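Local coordinates for protein alpha-fucosidase GH29 (Fusarium graminearum, PDB 4PSR) that probably hydrolyses alpha-linked L-fucose from the carbohydrate of glycoproteins, as an alpha-L-fucosidase of glycoside hydrolase family 29, at residues E125-F130 and N225-D230; Y32-A37 and A169-Y174. All coordinates share one frame; numbering follows the deposited sequence.

Both contacts are buried at the C-terminal ends of strands in one parallel eight-stranded barrel, and both touch the same fucose; their centres lie about 7 Å apart. Each skips one strand: contact 1 brings together the loops after strands 119-125 and 222-225, contact 2 the ends of strands 29-33 and 165-170. Contact 2 reaches deeper, beginning with apolar packing in the barrel interior before turning polar at the sugar, whereas contact 1 is polar and aromatic along the O1 to O4 side of the fucose. The two are joined by H171, whose backbone N meets E125 O at 2.8 Å and whose backbone O meets H127 ND1 at 2.9 Å.

Contact 1 (E125-F130 and N225-D230); sequences EHHDGF and NDFSLD. With FUL (beta-L-fucopyranose), chain M; MAN (alpha-D-mannopyranose), chain D.
Only 3.2 Å separates CE1 of the H127 imidazole from OD2 of D226, yet no hydrogen bond crosses between 125-130 and 225-230; the bound fucose and H171 supply the polar bridges instead. The carbon between two ring nitrogens carries a polarised C-H, which suits it to a carboxylate neighbour. The ring and carboxylate planes are only 23° apart, although the two side chains cross at about a right angle. H127 reaches the sugar with its CG beside the backbone N (chi1 -57°), and its NE2 meets FUL O2 at 2.9 Å, near the ring plane and nearly straight. ND1 of the same ring is bonded to the backbone O of H171, which fixes the ring's rotation. H126 attends the next part of the sugar: its NE2 makes a good bond to FUL O4 at 3.0 Å and a weak one to FUL O3. D226 takes the anomeric end, its OD1 accepting a hydrogen bond from FUL O1 at 2.7 Å. That oxygen also accepts from F227 N and pairs with K272, while OD2 is bonded to H171 ND1, so both oxygens are fixed. F227 comes obliquely to H127, planes at 88°, with its CE2 3.8 Å from H127 CE1, and its CD2 lies near FUL O1; D226 OD1 lies in the plane of the F227 ring, at the edge where slightly positive ring hydrogens can face it, which suits an aromatic to the place. Farther along the loop, D230 grips O3 and O4 of a mannose through both carboxylate oxygens. D226 OD2 is 3.3 Å from FUL C1, at the end of the fourth barrel strand, a placement consistent with the nucleophile of retaining GH29 fucosidases, while the two histidines read the hydroxyls at O2, O3 and O4.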
loop_
_atom_site.group_PDB
_atom_site.type_symbol
_atom_site.label_atom_id
_atom_site.label_comp_id
_atom_site.label_asym_id
_atom_site.label_seq_id
_atom_site.Cartn_x
_atom_site.Cartn_y
_atom_site.Cartn_z
ATOM N N GLU A 125 -15.699 -1.221 -7.633
ATOM C CA GLU A 125 -16.852 -0.426 -7.181
ATOM C C GLU A 125 -16.302 0.568 -6.167
ATOM O O GLU A 125 -15.690 0.143 -5.181
ATOM C CB GLU A 125 -17.932 -1.286 -6.554
ATOM C CG GLU A 125 -19.104 -0.419 -6.075
ATOM C CD GLU A 125 -20.342 -1.167 -5.679
ATOM O OE1 GLU A 125 -20.457 -2.362 -5.946
ATOM O OE2 GLU A 125 -21.223 -0.513 -5.045
ATOM N N HIS A 126 -16.513 1.853 -6.418
ATOM C CA HIS A 126 -16.099 2.882 -5.468
ATOM C C HIS A 126 -17.247 3.124 -4.460
ATOM O O HIS A 126 -17.942 2.190 -4.125
ATOM C CB HIS A 126 -15.624 4.127 -6.231
ATOM C CG HIS A 126 -14.772 5.028 -5.414
ATOM N ND1 HIS A 126 -15.265 6.191 -4.862
ATOM C CD2 HIS A 126 -13.501 4.906 -4.975
ATOM C CE1 HIS A 126 -14.308 6.774 -4.156
ATOM N NE2 HIS A 126 -13.230 6.008 -4.200
ATOM N N HIS A 127 -17.412 4.356 -3.959
ATOM C CA HIS A 127 -18.470 4.678 -2.995
ATOM C C HIS A 127 -19.815 5.000 -3.672
ATOM O O HIS A 127 -20.815 5.143 -2.961
ATOM C CB HIS A 127 -18.131 5.942 -2.169
ATOM C CG HIS A 127 -16.838 5.928 -1.399
ATOM N ND1 HIS A 127 -16.358 4.850 -0.672
ATOM C CD2 HIS A 127 -15.960 6.942 -1.193
ATOM C CE1 HIS A 127 -15.243 5.217 -0.056
ATOM N NE2 HIS A 127 -14.967 6.468 -0.368
ATOM N N ASP A 128 -19.831 5.110 -5.003
ATOM C CA ASP A 128 -20.938 5.681 -5.762
ATOM C C ASP A 128 -21.997 4.682 -6.213
ATOM O O ASP A 128 -22.872 5.034 -7.006
ATOM C CB ASP A 128 -20.412 6.415 -6.984
ATOM C CG ASP A 128 -19.806 5.479 -8.030
ATOM O OD1 ASP A 128 -19.375 4.357 -7.664
ATOM O OD2 ASP A 128 -19.761 5.877 -9.220
ATOM N N GLY A 129 -21.926 3.448 -5.735
ATOM C CA GLY A 129 -22.982 2.479 -5.972
ATOM C C GLY A 129 -23.020 1.753 -7.314
ATOM O O GLY A 129 -23.988 1.009 -7.591
ATOM N N PHE A 130 -22.001 1.977 -8.137
ATOM C CA PHE A 130 -21.935 1.447 -9.517
ATOM C C PHE A 130 -20.930 0.295 -9.522
ATOM O O PHE A 130 -19.727 0.514 -9.345
ATOM C CB PHE A 130 -21.486 2.593 -10.434
ATOM C CG PHE A 130 -21.532 2.288 -11.929
ATOM C CD1 PHE A 130 -22.737 1.956 -12.542
ATOM C CD2 PHE A 130 -20.401 2.394 -12.730
ATOM C CE1 PHE A 130 -22.808 1.708 -13.920
ATOM C CE2 PHE A 130 -20.482 2.169 -14.110
ATOM C CZ PHE A 130 -21.676 1.836 -14.698
ATOM N N ASN A 225 -10.118 -3.217 0.446
ATOM C CA ASN A 225 -11.328 -2.604 1.010
ATOM C C ASN A 225 -11.078 -1.212 1.516
ATOM O O ASN A 225 -10.046 -0.959 2.155
ATOM C CB ASN A 225 -11.892 -3.412 2.184
ATOM C CG ASN A 225 -12.416 -4.745 1.766
ATOM O OD1 ASN A 225 -13.626 -4.873 1.460
ATOM N ND2 ASN A 225 -11.557 -5.766 1.787
ATOM N N ASP A 226 -12.037 -0.316 1.316
ATOM C CA ASP A 226 -11.986 1.015 1.890
ATOM C C ASP A 226 -12.674 1.041 3.266
ATOM O O ASP A 226 -13.168 0.036 3.727
ATOM C CB ASP A 226 -12.620 2.039 0.928
ATOM C CG ASP A 226 -11.979 3.405 1.008
ATOM O OD1 ASP A 226 -11.251 3.665 2.014
ATOM O OD2 ASP A 226 -12.191 4.218 0.104
ATOM N N PHE A 227 -12.666 2.226 3.862
ATOM C CA PHE A 227 -13.129 2.462 5.237
ATOM C C PHE A 227 -14.638 2.294 5.380
ATOM O O PHE A 227 -15.344 2.014 4.409
ATOM C CB PHE A 227 -12.703 3.863 5.703
ATOM C CG PHE A 227 -13.578 4.976 5.212
ATOM C CD1 PHE A 227 -14.474 5.592 6.060
ATOM C CD2 PHE A 227 -13.521 5.421 3.901
ATOM C CE1 PHE A 227 -15.303 6.627 5.617
ATOM C CE2 PHE A 227 -14.346 6.458 3.460
ATOM C CZ PHE A 227 -15.241 7.062 4.330
ATOM N N SER A 228 -15.126 2.498 6.604
ATOM C CA SER A 228 -16.541 2.312 6.993
ATOM C C SER A 228 -16.881 0.831 7.131
ATOM O O SER A 228 -18.063 0.459 7.083
ATOM C CB SER A 228 -17.517 3.049 6.078
ATOM O OG SER A 228 -18.799 3.101 6.716
ATOM N N LEU A 229 -15.878 -0.019 7.354
ATOM C CA LEU A 229 -16.118 -1.386 7.774
ATOM C C LEU A 229 -16.513 -1.400 9.274
ATOM O O LEU A 229 -17.495 -2.059 9.663
ATOM C CB LEU A 229 -14.893 -2.294 7.503
ATOM C CG LEU A 229 -14.434 -2.355 6.026
ATOM C CD1 LEU A 229 -13.281 -3.301 5.932
ATOM C CD2 LEU A 229 -15.567 -2.795 5.100
ATOM N N ASP A 230 -15.723 -0.697 10.088
ATOM C CA ASP A 230 -16.086 -0.370 11.494
ATOM C C ASP A 230 -15.185 0.780 11.892
ATOM O O ASP A 230 -14.169 0.577 12.584
ATOM C CB ASP A 230 -15.936 -1.576 12.431
ATOM C CG ASP A 230 -16.431 -1.300 13.864
ATOM O OD1 ASP A 230 -17.084 -0.239 14.043
ATOM O OD2 ASP A 230 -16.144 -2.164 14.749
HETATM C C1 FUL M . -10.316 6.916 0.332
HETATM C C2 FUL M . -11.474 7.175 -0.610
HETATM O O2 FUL M . -12.515 7.949 0.006
HETATM C C3 FUL M . -10.893 7.909 -1.789
HETATM O O3 FUL M . -11.936 8.251 -2.674
HETATM C C4 FUL M . -9.888 6.993 -2.440
HETATM O O4 FUL M . -10.558 5.846 -2.954
HETATM C C5 FUL M . -8.831 6.596 -1.417
HETATM C C6 FUL M . -7.821 5.611 -1.964
HETATM O O5 FUL M . -9.399 6.017 -0.245
HETATM O O1 FUL M . -10.816 6.306 1.495
HETATM C C1 MAN D . -19.273 -1.151 19.826
HETATM C C2 MAN D . -19.098 -2.110 18.664
HETATM C C3 MAN D . -18.051 -1.582 17.687
HETATM C C4 MAN D . -18.292 -0.126 17.309
HETATM C C5 MAN D . -18.566 0.731 18.551
HETATM C C6 MAN D . -19.031 2.169 18.239
HETATM O O2 MAN D . -20.301 -2.212 17.918
HETATM O O3 MAN D . -18.023 -2.388 16.538
HETATM O O4 MAN D . -17.118 0.373 16.687
HETATM O O5 MAN D . -19.600 0.118 19.339
HETATM O O6 MAN D . -20.080 2.123 17.269
#

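Contact 2 (Y32-A37 and A169-Y174); sequences YWHWGA and AMHQAY. With FUL (beta-L-fucopyranose), chain M.
Y32 and A169 make the close-packed part of this contact: the edge of the tyrosine ring runs against the alanine methyl, with Y32 CD1 3.7 Å from A169 CB. Both residues point into the barrel from strands 29-33 and 165-170, which are separated by strand 119-125, and so small a side chain as alanine suits a place where the edge of a tyrosine ring lies against it. Y32 CG lies between its backbone N and carbonyl carbon (chi1 74°), and from there the ring extends toward the sugar, its OH 3.7 Å from the methyl carbon FUL C6.

Two residues on in each segment the packing is less interlocked, though no less buried, and turned to the ligand. The H34 and H171 rings meet obliquely, their planes at 73°, with H34 NE2 3.6 Å from H171 CE1 and no bond between them. H34 NE2 makes a hydrogen bond of 2.7 Å with FUL O4 at the ring edge, while its ND1 is bonded to N342, so imidazole offers two polar ends to two fixed partners. H171 brings CE1 to within 3.1 Å of FUL O4, but its own polar partner is D226, reached through ND1. H34 therefore recognises the O4 hydroxyl directly, together with H126, whereas H171 touches O4 without a bond to it and, through ND1, helps to position the carboxylate beside the anomeric carbon.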
loop_
_atom_site.group_PDB
_atom_site.type_symbol
_atom_site.label_atom_id
_atom_site.label_comp_id
_atom_site.label_asym_id
_atom_site.label_seq_id
_atom_site.Cartn_x
_atom_site.Cartn_y
_atom_site.Cartn_z
ATOM N N TYR A 32 -3.236 0.201 -9.516
ATOM C CA TYR A 32 -4.677 0.167 -9.708
ATOM C C TYR A 32 -5.170 1.498 -10.248
ATOM O O TYR A 32 -4.384 2.415 -10.443
ATOM C CB TYR A 32 -5.462 -0.298 -8.460
ATOM C CG TYR A 32 -5.643 0.622 -7.247
ATOM C CD1 TYR A 32 -6.795 0.512 -6.484
ATOM C CD2 TYR A 32 -4.669 1.502 -6.830
ATOM C CE1 TYR A 32 -6.987 1.269 -5.369
ATOM C CE2 TYR A 32 -4.850 2.283 -5.695
ATOM C CZ TYR A 32 -5.998 2.151 -4.966
ATOM O OH TYR A 32 -6.138 2.927 -3.810
ATOM N N TRP A 33 -6.460 1.572 -10.553
ATOM C CA TRP A 33 -6.992 2.752 -11.208
ATOM C C TRP A 33 -8.403 3.083 -10.740
ATOM O O TRP A 33 -9.300 2.252 -10.790
ATOM C CB TRP A 33 -6.943 2.619 -12.754
ATOM C CG TRP A 33 -7.317 1.287 -13.299
ATOM C CD1 TRP A 33 -8.534 0.883 -13.755
ATOM C CD2 TRP A 33 -6.427 0.199 -13.526
ATOM N NE1 TRP A 33 -8.471 -0.418 -14.225
ATOM C CE2 TRP A 33 -7.184 -0.858 -14.073
ATOM C CE3 TRP A 33 -5.078 -0.008 -13.258
ATOM C CZ2 TRP A 33 -6.619 -2.084 -14.383
ATOM C CZ3 TRP A 33 -4.521 -1.241 -13.570
ATOM C CH2 TRP A 33 -5.291 -2.257 -14.114
ATOM N N HIS A 34 -8.555 4.333 -10.330
ATOM C CA HIS A 34 -9.863 4.900 -10.022
ATOM C C HIS A 34 -10.480 5.436 -11.313
ATOM O O HIS A 34 -10.333 6.610 -11.640
ATOM C CB HIS A 34 -9.739 6.042 -9.000
ATOM C CG HIS A 34 -9.524 5.600 -7.581
ATOM N ND1 HIS A 34 -8.391 4.948 -7.141
ATOM C CD2 HIS A 34 -10.304 5.769 -6.484
ATOM C CE1 HIS A 34 -8.495 4.721 -5.838
ATOM N NE2 HIS A 34 -9.642 5.216 -5.418
ATOM N N TRP A 35 -11.215 4.573 -11.994
ATOM C CA TRP A 35 -11.850 4.923 -13.255
ATOM C C TRP A 35 -13.246 4.386 -13.230
ATOM O O TRP A 35 -13.454 3.199 -13.007
ATOM C CB TRP A 35 -11.080 4.304 -14.417
ATOM C CG TRP A 35 -11.623 4.635 -15.781
ATOM C CD1 TRP A 35 -11.748 5.864 -16.347
ATOM C CD2 TRP A 35 -12.118 3.697 -16.731
ATOM N NE1 TRP A 35 -12.290 5.742 -17.600
ATOM C CE2 TRP A 35 -12.519 4.416 -17.858
ATOM C CE3 TRP A 35 -12.259 2.306 -16.727
ATOM C CZ2 TRP A 35 -13.037 3.796 -19.000
ATOM C CZ3 TRP A 35 -12.764 1.682 -17.865
ATOM C CH2 TRP A 35 -13.151 2.430 -18.979
ATOM N N GLY A 36 -14.228 5.253 -13.446
ATOM C CA GLY A 36 -15.614 4.811 -13.430
ATOM C C GLY A 36 -16.586 5.934 -13.751
ATOM O O GLY A 36 -16.185 6.947 -14.273
ATOM N N ALA A 37 -17.857 5.726 -13.429
ATOM C CA ALA A 37 -18.852 6.752 -13.691
ATOM C C ALA A 37 -18.568 8.016 -12.879
ATOM O O ALA A 37 -18.962 9.096 -13.279
ATOM C CB ALA A 37 -20.253 6.247 -13.395
ATOM N N ALA A 169 -10.227 -3.466 -6.059
ATOM C CA ALA A 169 -10.577 -2.509 -4.993
ATOM C C ALA A 169 -12.073 -2.305 -4.909
ATOM O O ALA A 169 -12.781 -2.104 -5.913
ATOM C CB ALA A 169 -9.841 -1.177 -5.188
ATOM N N MET A 170 -12.553 -2.361 -3.660
ATOM C CA MET A 170 -13.962 -2.285 -3.317
ATOM C C MET A 170 -14.153 -1.234 -2.233
ATOM O O MET A 170 -13.518 -1.320 -1.179
ATOM C CB MET A 170 -14.444 -3.633 -2.818
ATOM C CG MET A 170 -14.356 -4.753 -3.839
ATOM S SD MET A 170 -15.558 -4.602 -5.175
ATOM C CE MET A 170 -17.043 -5.139 -4.294
ATOM N N HIS A 171 -15.009 -0.250 -2.491
ATOM C CA HIS A 171 -15.221 0.851 -1.554
ATOM C C HIS A 171 -16.732 1.007 -1.233
ATOM O O HIS A 171 -17.227 2.115 -1.012
ATOM C CB HIS A 171 -14.667 2.209 -2.079
ATOM C CG HIS A 171 -13.354 2.162 -2.826
ATOM N ND1 HIS A 171 -12.322 3.031 -2.548
ATOM C CD2 HIS A 171 -12.937 1.413 -3.883
ATOM C CE1 HIS A 171 -11.327 2.826 -3.405
ATOM N NE2 HIS A 171 -11.679 1.852 -4.225
ATOM N N GLN A 172 -17.434 -0.121 -1.163
ATOM C CA GLN A 172 -18.895 -0.093 -1.191
ATOM C C GLN A 172 -19.562 0.044 0.176
ATOM O O GLN A 172 -20.779 0.190 0.243
ATOM C CB GLN A 172 -19.461 -1.247 -2.031
ATOM C CG GLN A 172 -19.652 -2.601 -1.376
ATOM C CD GLN A 172 -18.395 -3.410 -1.108
ATOM O OE1 GLN A 172 -17.280 -2.871 -1.102
ATOM N NE2 GLN A 172 -18.557 -4.714 -0.872
ATOM N N ALA A 173 -18.779 0.078 1.248
ATOM C CA ALA A 173 -19.349 0.335 2.583
ATOM C C ALA A 173 -19.794 1.765 2.768
ATOM O O ALA A 173 -20.881 2.013 3.339
ATOM C CB ALA A 173 -18.366 -0.032 3.656
ATOM N N TYR A 174 -19.006 2.750 2.342
ATOM C CA TYR A 174 -19.372 4.139 2.636
ATOM C C TYR A 174 -20.582 4.583 1.816
ATOM O O TYR A 174 -21.303 5.530 2.174
ATOM C CB TYR A 174 -18.169 5.069 2.449
ATOM C CG TYR A 174 -18.381 6.510 2.815
ATOM C CD1 TYR A 174 -19.075 6.876 3.970
ATOM C CD2 TYR A 174 -17.815 7.516 2.056
ATOM C CE1 TYR A 174 -19.241 8.195 4.297
ATOM C CE2 TYR A 174 -17.980 8.855 2.382
ATOM C CZ TYR A 174 -18.678 9.189 3.518
ATOM O OH TYR A 174 -18.818 10.540 3.801
HETATM C C1 FUL M . -10.316 6.916 0.332
HETATM C C2 FUL M . -11.474 7.175 -0.610
HETATM O O2 FUL M . -12.515 7.949 0.006
HETATM C C3 FUL M . -10.893 7.909 -1.789
HETATM O O3 FUL M . -11.936 8.251 -2.674
HETATM C C4 FUL M . -9.888 6.993 -2.440
HETATM O O4 FUL M . -10.558 5.846 -2.954
HETATM C C5 FUL M . -8.831 6.596 -1.417
HETATM C C6 FUL M . -7.821 5.611 -1.964
HETATM O O5 FUL M . -9.399 6.017 -0.245
HETATM O O1 FUL M . -10.816 6.306 1.495
#